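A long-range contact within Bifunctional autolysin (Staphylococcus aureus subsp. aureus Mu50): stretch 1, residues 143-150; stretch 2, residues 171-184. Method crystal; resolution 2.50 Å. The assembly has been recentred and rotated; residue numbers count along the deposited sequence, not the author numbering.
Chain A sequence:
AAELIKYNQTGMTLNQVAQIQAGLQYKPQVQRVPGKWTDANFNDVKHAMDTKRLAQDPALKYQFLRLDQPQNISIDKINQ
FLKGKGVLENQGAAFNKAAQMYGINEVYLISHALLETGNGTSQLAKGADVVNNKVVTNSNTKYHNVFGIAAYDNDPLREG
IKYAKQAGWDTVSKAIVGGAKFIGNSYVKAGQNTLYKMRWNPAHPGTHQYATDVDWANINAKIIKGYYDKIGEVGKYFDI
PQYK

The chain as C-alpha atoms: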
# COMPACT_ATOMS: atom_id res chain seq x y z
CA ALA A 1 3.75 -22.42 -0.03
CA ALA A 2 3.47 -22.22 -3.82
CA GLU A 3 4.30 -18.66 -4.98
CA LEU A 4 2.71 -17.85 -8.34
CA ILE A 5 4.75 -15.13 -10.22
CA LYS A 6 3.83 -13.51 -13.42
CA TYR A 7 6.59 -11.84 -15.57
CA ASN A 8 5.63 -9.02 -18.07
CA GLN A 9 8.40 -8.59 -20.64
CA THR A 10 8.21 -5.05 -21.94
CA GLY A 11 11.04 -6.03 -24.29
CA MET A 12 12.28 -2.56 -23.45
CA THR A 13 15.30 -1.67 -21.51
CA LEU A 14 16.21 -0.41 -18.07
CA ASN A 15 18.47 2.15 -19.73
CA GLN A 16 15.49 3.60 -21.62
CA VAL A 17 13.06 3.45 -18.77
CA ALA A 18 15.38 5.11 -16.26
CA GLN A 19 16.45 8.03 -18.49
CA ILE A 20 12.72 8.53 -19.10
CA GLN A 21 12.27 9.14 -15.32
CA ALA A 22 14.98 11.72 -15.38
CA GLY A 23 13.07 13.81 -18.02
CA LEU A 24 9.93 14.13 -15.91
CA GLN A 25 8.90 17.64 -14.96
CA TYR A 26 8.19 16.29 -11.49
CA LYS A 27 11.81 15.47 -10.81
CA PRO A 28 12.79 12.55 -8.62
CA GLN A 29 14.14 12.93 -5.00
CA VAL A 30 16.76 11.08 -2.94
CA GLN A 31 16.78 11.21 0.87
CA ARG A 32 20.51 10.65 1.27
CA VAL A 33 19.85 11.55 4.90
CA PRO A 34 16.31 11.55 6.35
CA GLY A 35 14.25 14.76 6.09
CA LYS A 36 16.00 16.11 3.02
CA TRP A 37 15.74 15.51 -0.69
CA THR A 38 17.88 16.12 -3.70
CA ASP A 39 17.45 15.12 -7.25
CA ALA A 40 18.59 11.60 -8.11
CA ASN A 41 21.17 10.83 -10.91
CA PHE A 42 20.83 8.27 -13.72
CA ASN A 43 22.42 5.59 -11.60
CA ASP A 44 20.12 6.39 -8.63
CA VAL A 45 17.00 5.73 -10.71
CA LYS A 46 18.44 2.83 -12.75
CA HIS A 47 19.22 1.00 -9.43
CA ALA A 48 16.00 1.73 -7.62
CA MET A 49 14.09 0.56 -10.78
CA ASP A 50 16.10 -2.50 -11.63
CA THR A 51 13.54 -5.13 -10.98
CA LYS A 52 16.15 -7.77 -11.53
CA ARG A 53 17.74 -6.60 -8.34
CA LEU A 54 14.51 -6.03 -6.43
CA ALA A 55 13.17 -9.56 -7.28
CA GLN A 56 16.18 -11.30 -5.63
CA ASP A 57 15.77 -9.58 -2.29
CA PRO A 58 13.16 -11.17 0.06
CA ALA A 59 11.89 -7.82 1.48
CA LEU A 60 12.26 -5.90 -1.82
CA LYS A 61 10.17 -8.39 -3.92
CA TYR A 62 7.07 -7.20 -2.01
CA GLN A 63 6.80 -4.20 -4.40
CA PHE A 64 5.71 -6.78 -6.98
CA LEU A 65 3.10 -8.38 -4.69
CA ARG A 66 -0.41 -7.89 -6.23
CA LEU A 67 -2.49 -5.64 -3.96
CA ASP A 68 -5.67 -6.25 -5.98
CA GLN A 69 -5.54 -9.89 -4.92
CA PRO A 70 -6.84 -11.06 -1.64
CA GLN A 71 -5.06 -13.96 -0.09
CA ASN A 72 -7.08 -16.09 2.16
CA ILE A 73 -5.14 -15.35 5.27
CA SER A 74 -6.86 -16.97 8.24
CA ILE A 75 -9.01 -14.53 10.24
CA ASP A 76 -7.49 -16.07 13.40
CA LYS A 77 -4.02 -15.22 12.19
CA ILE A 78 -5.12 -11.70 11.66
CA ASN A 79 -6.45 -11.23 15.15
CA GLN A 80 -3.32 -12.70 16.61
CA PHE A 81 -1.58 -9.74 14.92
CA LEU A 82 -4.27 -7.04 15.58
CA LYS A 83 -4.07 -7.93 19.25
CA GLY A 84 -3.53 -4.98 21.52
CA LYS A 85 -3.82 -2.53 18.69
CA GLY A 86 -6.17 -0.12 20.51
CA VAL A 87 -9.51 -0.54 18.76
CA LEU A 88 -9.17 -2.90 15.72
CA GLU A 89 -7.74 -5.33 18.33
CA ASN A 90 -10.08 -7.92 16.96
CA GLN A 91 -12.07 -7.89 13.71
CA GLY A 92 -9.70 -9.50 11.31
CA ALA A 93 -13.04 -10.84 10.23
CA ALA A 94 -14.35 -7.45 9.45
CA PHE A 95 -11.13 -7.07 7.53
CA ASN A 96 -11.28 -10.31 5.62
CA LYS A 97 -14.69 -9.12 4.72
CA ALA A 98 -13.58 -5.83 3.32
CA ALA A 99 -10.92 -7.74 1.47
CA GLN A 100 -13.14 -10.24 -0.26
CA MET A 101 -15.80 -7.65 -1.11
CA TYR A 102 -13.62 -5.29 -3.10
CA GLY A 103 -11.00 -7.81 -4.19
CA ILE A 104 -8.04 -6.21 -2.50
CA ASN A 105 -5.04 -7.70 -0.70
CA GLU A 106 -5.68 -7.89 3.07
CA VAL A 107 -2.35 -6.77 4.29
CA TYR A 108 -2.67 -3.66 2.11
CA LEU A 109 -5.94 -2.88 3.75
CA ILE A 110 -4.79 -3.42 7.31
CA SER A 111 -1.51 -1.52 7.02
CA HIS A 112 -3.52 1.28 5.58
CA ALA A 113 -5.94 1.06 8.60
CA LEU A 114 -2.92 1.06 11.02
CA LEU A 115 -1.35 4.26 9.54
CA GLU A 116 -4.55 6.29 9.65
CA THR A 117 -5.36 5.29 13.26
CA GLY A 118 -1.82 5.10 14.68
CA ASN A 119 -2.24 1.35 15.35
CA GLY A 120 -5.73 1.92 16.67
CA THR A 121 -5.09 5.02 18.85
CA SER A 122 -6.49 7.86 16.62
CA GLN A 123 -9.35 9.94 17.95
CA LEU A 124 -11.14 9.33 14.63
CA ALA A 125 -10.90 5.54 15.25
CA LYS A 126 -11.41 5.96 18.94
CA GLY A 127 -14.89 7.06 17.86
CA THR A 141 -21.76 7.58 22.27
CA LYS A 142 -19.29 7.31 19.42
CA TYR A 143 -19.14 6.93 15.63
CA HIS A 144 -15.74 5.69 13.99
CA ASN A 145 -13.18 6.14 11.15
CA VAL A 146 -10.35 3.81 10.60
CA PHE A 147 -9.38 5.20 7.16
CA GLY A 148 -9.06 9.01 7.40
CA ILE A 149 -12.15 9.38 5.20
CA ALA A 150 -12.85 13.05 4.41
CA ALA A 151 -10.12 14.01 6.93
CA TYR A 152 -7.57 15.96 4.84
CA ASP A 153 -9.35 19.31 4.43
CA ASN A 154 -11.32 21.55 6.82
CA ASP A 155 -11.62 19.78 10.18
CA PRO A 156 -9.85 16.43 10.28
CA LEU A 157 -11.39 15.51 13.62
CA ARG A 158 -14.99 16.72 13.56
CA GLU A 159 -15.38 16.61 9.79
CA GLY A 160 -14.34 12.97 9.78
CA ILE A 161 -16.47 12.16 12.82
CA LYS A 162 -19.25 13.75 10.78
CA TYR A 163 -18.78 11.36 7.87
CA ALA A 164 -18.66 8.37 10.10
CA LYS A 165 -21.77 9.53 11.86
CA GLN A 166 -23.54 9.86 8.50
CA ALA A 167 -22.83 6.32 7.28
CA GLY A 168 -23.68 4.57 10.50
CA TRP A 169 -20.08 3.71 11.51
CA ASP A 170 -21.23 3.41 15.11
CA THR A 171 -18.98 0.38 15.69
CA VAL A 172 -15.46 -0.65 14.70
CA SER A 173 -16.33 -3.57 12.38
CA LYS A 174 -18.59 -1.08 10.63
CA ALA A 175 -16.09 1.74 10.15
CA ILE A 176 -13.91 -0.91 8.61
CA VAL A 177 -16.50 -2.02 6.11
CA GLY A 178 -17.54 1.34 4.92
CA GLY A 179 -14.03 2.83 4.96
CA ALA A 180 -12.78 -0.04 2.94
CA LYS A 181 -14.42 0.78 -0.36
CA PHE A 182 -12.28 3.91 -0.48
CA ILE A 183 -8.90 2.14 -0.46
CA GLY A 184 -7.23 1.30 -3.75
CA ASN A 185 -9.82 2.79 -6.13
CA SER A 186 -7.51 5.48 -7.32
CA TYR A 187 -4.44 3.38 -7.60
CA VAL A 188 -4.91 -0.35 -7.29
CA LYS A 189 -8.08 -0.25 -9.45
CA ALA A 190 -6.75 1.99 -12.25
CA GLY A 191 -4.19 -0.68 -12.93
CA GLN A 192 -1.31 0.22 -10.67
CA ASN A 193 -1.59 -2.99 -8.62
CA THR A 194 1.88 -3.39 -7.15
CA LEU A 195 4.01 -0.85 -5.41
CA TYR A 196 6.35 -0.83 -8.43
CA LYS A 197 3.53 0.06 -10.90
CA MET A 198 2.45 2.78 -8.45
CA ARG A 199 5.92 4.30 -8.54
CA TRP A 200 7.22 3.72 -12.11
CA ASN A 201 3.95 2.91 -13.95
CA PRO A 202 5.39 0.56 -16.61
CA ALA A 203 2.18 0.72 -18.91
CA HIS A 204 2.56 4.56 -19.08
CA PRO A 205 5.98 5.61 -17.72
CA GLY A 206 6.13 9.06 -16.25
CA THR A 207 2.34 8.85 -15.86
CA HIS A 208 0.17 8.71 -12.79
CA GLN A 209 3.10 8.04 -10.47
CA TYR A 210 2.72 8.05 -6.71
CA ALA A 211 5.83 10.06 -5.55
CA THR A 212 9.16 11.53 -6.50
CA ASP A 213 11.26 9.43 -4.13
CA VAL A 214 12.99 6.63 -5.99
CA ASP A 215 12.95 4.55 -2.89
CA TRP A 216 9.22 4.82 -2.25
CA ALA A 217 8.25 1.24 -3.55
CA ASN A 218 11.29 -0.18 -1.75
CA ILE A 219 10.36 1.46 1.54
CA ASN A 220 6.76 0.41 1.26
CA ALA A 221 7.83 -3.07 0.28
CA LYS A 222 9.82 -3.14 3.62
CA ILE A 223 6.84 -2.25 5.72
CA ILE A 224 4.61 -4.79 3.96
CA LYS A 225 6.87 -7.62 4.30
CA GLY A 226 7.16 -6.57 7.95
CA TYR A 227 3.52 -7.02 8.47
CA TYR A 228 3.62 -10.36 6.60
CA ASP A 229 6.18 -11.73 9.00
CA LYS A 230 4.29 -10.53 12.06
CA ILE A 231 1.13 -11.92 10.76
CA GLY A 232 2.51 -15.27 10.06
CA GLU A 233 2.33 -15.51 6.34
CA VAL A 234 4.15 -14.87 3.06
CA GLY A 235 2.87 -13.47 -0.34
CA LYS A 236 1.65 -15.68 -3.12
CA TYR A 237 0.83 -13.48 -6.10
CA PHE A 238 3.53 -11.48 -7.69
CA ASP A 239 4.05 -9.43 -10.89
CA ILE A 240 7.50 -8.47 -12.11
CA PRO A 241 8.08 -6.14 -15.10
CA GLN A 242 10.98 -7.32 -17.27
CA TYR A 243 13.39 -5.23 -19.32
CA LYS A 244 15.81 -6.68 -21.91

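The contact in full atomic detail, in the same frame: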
# COMPACT_ATOMS: atom_id res chain seq x y z
N TYR A 143 -19.14 7.36 17.02
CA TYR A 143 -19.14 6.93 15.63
C TYR A 143 -17.59 6.78 15.33
O TYR A 143 -16.82 7.44 16.00
CB TYR A 143 -19.95 7.97 14.81
CG TYR A 143 -21.42 8.04 15.19
CD1 TYR A 143 -21.86 8.72 16.33
CD2 TYR A 143 -22.40 7.41 14.42
CE1 TYR A 143 -23.20 8.77 16.68
CE2 TYR A 143 -23.75 7.46 14.76
CZ TYR A 143 -24.14 8.14 15.89
OH TYR A 143 -25.48 8.18 16.25
N HIS A 144 -17.16 5.94 14.35
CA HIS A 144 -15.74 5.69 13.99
C HIS A 144 -15.18 5.90 12.56
O HIS A 144 -15.93 5.98 11.60
CB HIS A 144 -15.45 4.23 14.38
CG HIS A 144 -15.73 3.91 15.79
ND1 HIS A 144 -14.73 3.85 16.75
CD2 HIS A 144 -16.90 3.64 16.44
CE1 HIS A 144 -15.28 3.56 17.92
NE2 HIS A 144 -16.58 3.43 17.76
N ASN A 145 -13.81 5.94 12.44
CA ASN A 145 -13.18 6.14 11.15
C ASN A 145 -11.82 5.53 11.12
O ASN A 145 -10.87 6.16 11.59
CB ASN A 145 -12.95 7.58 10.91
CG ASN A 145 -13.19 7.94 9.51
OD1 ASN A 145 -12.61 7.36 8.57
ND2 ASN A 145 -13.97 8.93 9.29
N VAL A 146 -11.71 4.33 10.59
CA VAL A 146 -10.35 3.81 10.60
C VAL A 146 -9.53 4.14 9.34
O VAL A 146 -8.37 3.73 9.23
CB VAL A 146 -10.38 2.31 10.92
CG1 VAL A 146 -11.09 2.07 12.24
CG2 VAL A 146 -11.06 1.54 9.79
N PHE A 147 -10.11 4.87 8.39
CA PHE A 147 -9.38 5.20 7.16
C PHE A 147 -9.08 6.67 6.79
O PHE A 147 -8.65 6.92 5.67
CB PHE A 147 -10.02 4.49 5.96
CG PHE A 147 -9.62 3.04 5.82
CD1 PHE A 147 -10.49 2.03 6.17
CD2 PHE A 147 -8.36 2.69 5.35
CE1 PHE A 147 -10.11 0.70 6.06
CE2 PHE A 147 -7.99 1.37 5.24
CZ PHE A 147 -8.86 0.38 5.60
N GLY A 148 -9.32 7.63 7.69
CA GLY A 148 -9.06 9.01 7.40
C GLY A 148 -10.02 9.52 6.36
O GLY A 148 -9.70 10.52 5.72
N ILE A 149 -11.23 8.88 6.22
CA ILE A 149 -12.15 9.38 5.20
C ILE A 149 -12.55 10.83 5.45
O ILE A 149 -12.91 11.19 6.57
CB ILE A 149 -13.42 8.48 5.18
CG1 ILE A 149 -13.04 7.00 5.06
CG2 ILE A 149 -14.35 8.91 4.04
CD1 ILE A 149 -12.29 6.64 3.79
N ALA A 150 -12.51 11.64 4.37
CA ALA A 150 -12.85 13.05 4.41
C ALA A 150 -12.14 13.79 5.55
O ALA A 150 -12.71 14.71 6.13
CB ALA A 150 -14.36 13.22 4.52
N THR A 171 -19.80 1.44 15.10
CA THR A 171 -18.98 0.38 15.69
C THR A 171 -17.74 0.17 14.84
O THR A 171 -17.74 0.50 13.66
CB THR A 171 -19.78 -0.92 15.77
OG1 THR A 171 -21.12 -0.62 16.17
CG2 THR A 171 -19.18 -1.91 16.76
N VAL A 172 -16.70 -0.41 15.44
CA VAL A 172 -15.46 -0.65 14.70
C VAL A 172 -15.52 -1.59 13.49
O VAL A 172 -14.85 -1.31 12.50
CB VAL A 172 -14.36 -1.08 15.69
CG1 VAL A 172 -13.00 -1.11 15.00
CG2 VAL A 172 -14.33 -0.16 16.90
N SER A 173 -16.30 -2.69 13.55
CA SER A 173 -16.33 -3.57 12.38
C SER A 173 -16.93 -2.84 11.20
O SER A 173 -16.59 -3.09 10.05
CB SER A 173 -17.13 -4.83 12.69
OG SER A 173 -17.66 -5.43 11.51
N LYS A 174 -17.84 -1.93 11.53
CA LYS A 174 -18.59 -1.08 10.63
C LYS A 174 -17.73 0.01 9.99
O LYS A 174 -17.83 0.21 8.79
CB LYS A 174 -19.79 -0.43 11.36
CG LYS A 174 -20.98 -1.38 11.62
CD LYS A 174 -22.07 -0.74 12.51
CE LYS A 174 -23.28 -1.64 12.71
NZ LYS A 174 -24.33 -1.04 13.59
N ALA A 175 -16.89 0.72 10.79
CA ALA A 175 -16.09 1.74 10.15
C ALA A 175 -15.19 1.04 9.16
O ALA A 175 -14.87 1.57 8.09
CB ALA A 175 -15.26 2.49 11.18
N ILE A 176 -14.77 -0.17 9.51
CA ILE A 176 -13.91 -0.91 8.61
C ILE A 176 -14.62 -1.28 7.31
O ILE A 176 -14.02 -1.18 6.23
CB ILE A 176 -13.43 -2.18 9.34
CG1 ILE A 176 -12.44 -1.80 10.40
CG2 ILE A 176 -12.86 -3.22 8.35
CD1 ILE A 176 -12.08 -2.88 11.47
N VAL A 177 -15.91 -1.67 7.39
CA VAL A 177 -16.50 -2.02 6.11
C VAL A 177 -16.74 -0.86 5.23
O VAL A 177 -16.38 -0.90 4.05
CB VAL A 177 -17.72 -2.97 6.18
CG1 VAL A 177 -17.99 -3.57 4.81
CG2 VAL A 177 -17.47 -4.08 7.20
N GLY A 178 -17.30 0.20 5.77
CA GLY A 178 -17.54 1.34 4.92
C GLY A 178 -16.27 2.07 4.52
O GLY A 178 -16.25 2.55 3.37
N GLY A 179 -15.20 2.11 5.40
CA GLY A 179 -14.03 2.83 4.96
C GLY A 179 -13.30 2.06 3.90
O GLY A 179 -12.64 2.64 3.03
N ALA A 180 -13.49 0.73 3.93
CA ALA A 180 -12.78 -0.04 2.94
C ALA A 180 -13.01 0.19 1.49
O ALA A 180 -12.03 0.12 0.76
CB ALA A 180 -12.88 -1.51 3.25
N LYS A 181 -14.23 0.57 1.06
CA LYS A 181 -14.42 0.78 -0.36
C LYS A 181 -13.50 1.83 -0.91
O LYS A 181 -13.07 1.73 -2.04
CB LYS A 181 -15.89 1.14 -0.66
CG LYS A 181 -16.22 2.63 -0.66
N PHE A 182 -13.16 2.82 -0.08
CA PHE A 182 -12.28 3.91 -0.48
C PHE A 182 -10.83 3.61 -0.80
O PHE A 182 -10.21 4.36 -1.57
CB PHE A 182 -12.39 5.05 0.52
CG PHE A 182 -13.66 5.84 0.32
CD1 PHE A 182 -14.67 5.78 1.25
CD2 PHE A 182 -13.83 6.64 -0.80
CE1 PHE A 182 -15.85 6.50 1.07
CE2 PHE A 182 -15.01 7.35 -0.98
CZ PHE A 182 -16.01 7.28 -0.04
N ILE A 183 -10.29 2.53 -0.23
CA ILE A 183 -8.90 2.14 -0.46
C ILE A 183 -8.62 1.38 -1.75
O ILE A 183 -9.25 0.36 -2.05
CB ILE A 183 -8.42 1.36 0.77
CG1 ILE A 183 -8.87 2.08 2.06
CG2 ILE A 183 -6.90 1.15 0.72
CD1 ILE A 183 -8.57 3.60 2.12
N GLY A 184 -7.64 1.89 -2.49
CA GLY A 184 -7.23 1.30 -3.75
C GLY A 184 -8.05 1.64 -4.98
O GLY A 184 -7.75 1.11 -6.04

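What kind of force joins the two stretches? No hydrogen bond crosses between them; the contact is made by packing, and it buries about 550 Å² counted over both sides. Stretch 1 has no regular secondary structure and lies along a helix that begins at Val172, with Asn145 nearest Ala175 (CA to CA 5.4 Å) and Phe147 nearest Gly179 (CA to CA 5.7 Å). One turn of helix separates Ala175 from Gly179, so two small residues on the same side of the helix let the backbone of stretch 1 come close.

How do the aromatic rings take part? The rings of His144 and Phe147 each receive an aliphatic group over one face. Val172 CG2 sits 4.1 Å from the centroid of the ring formed by His144 CG, ND1, CD2, CE1 and NE2, a CH-pi contact only 18° off the ring normal. His144 ND1 is hydrogen-bonded elsewhere in the structure, which helps a polar ring tolerate burial. At the other end of the contact, Ile183 CG1 lies 3.7 Å from the centroid of the six-membered Phe147 ring, and Ile183 CD1 comes within 3.4 Å of Phe147 CD2. A type I turn runs from Ala180 to Ile183, and the Ile183 side chain points toward stretch 1.

Why are the helix residues facing stretch 1 so small? Ala175 points its methyl toward stretch 1, where CB is 3.6 Å from both His144 O and His144 CB; this single carbon packs against backbone and side chain alike. Gly179 goes further: Phe147 CD1 rests 3.6 Å from Gly179 C, and a CB built on this glycine would fall 2.8 Å from Phe147 CD1, a clash. Its lack of a side chain therefore makes room for the ring.

Which aliphatic contacts fill the rest? The branches of Val146 reach two helix residues, CG2 lying 3.7 Å from Ile176 CG1 and CG1 4.3 Å from Ala175 CB. Farther along, Ile149 extends CD1 to within 3.6 Å of Phe182 CD1, so a buried isoleucine meets a more exposed ring near the margin of the contact.

What shapes stretch 1 for this packing? Asn145 points away from the helix and bonds within its own stretch: Ile149 N donates to Asn145 OD1 at 3.1 Å, bridging a bend in the chain. Between them, Val146 and Phe147 both point toward the helix, while Gly148, with a positive phi that favours glycine, stays out of reach of stretch 2.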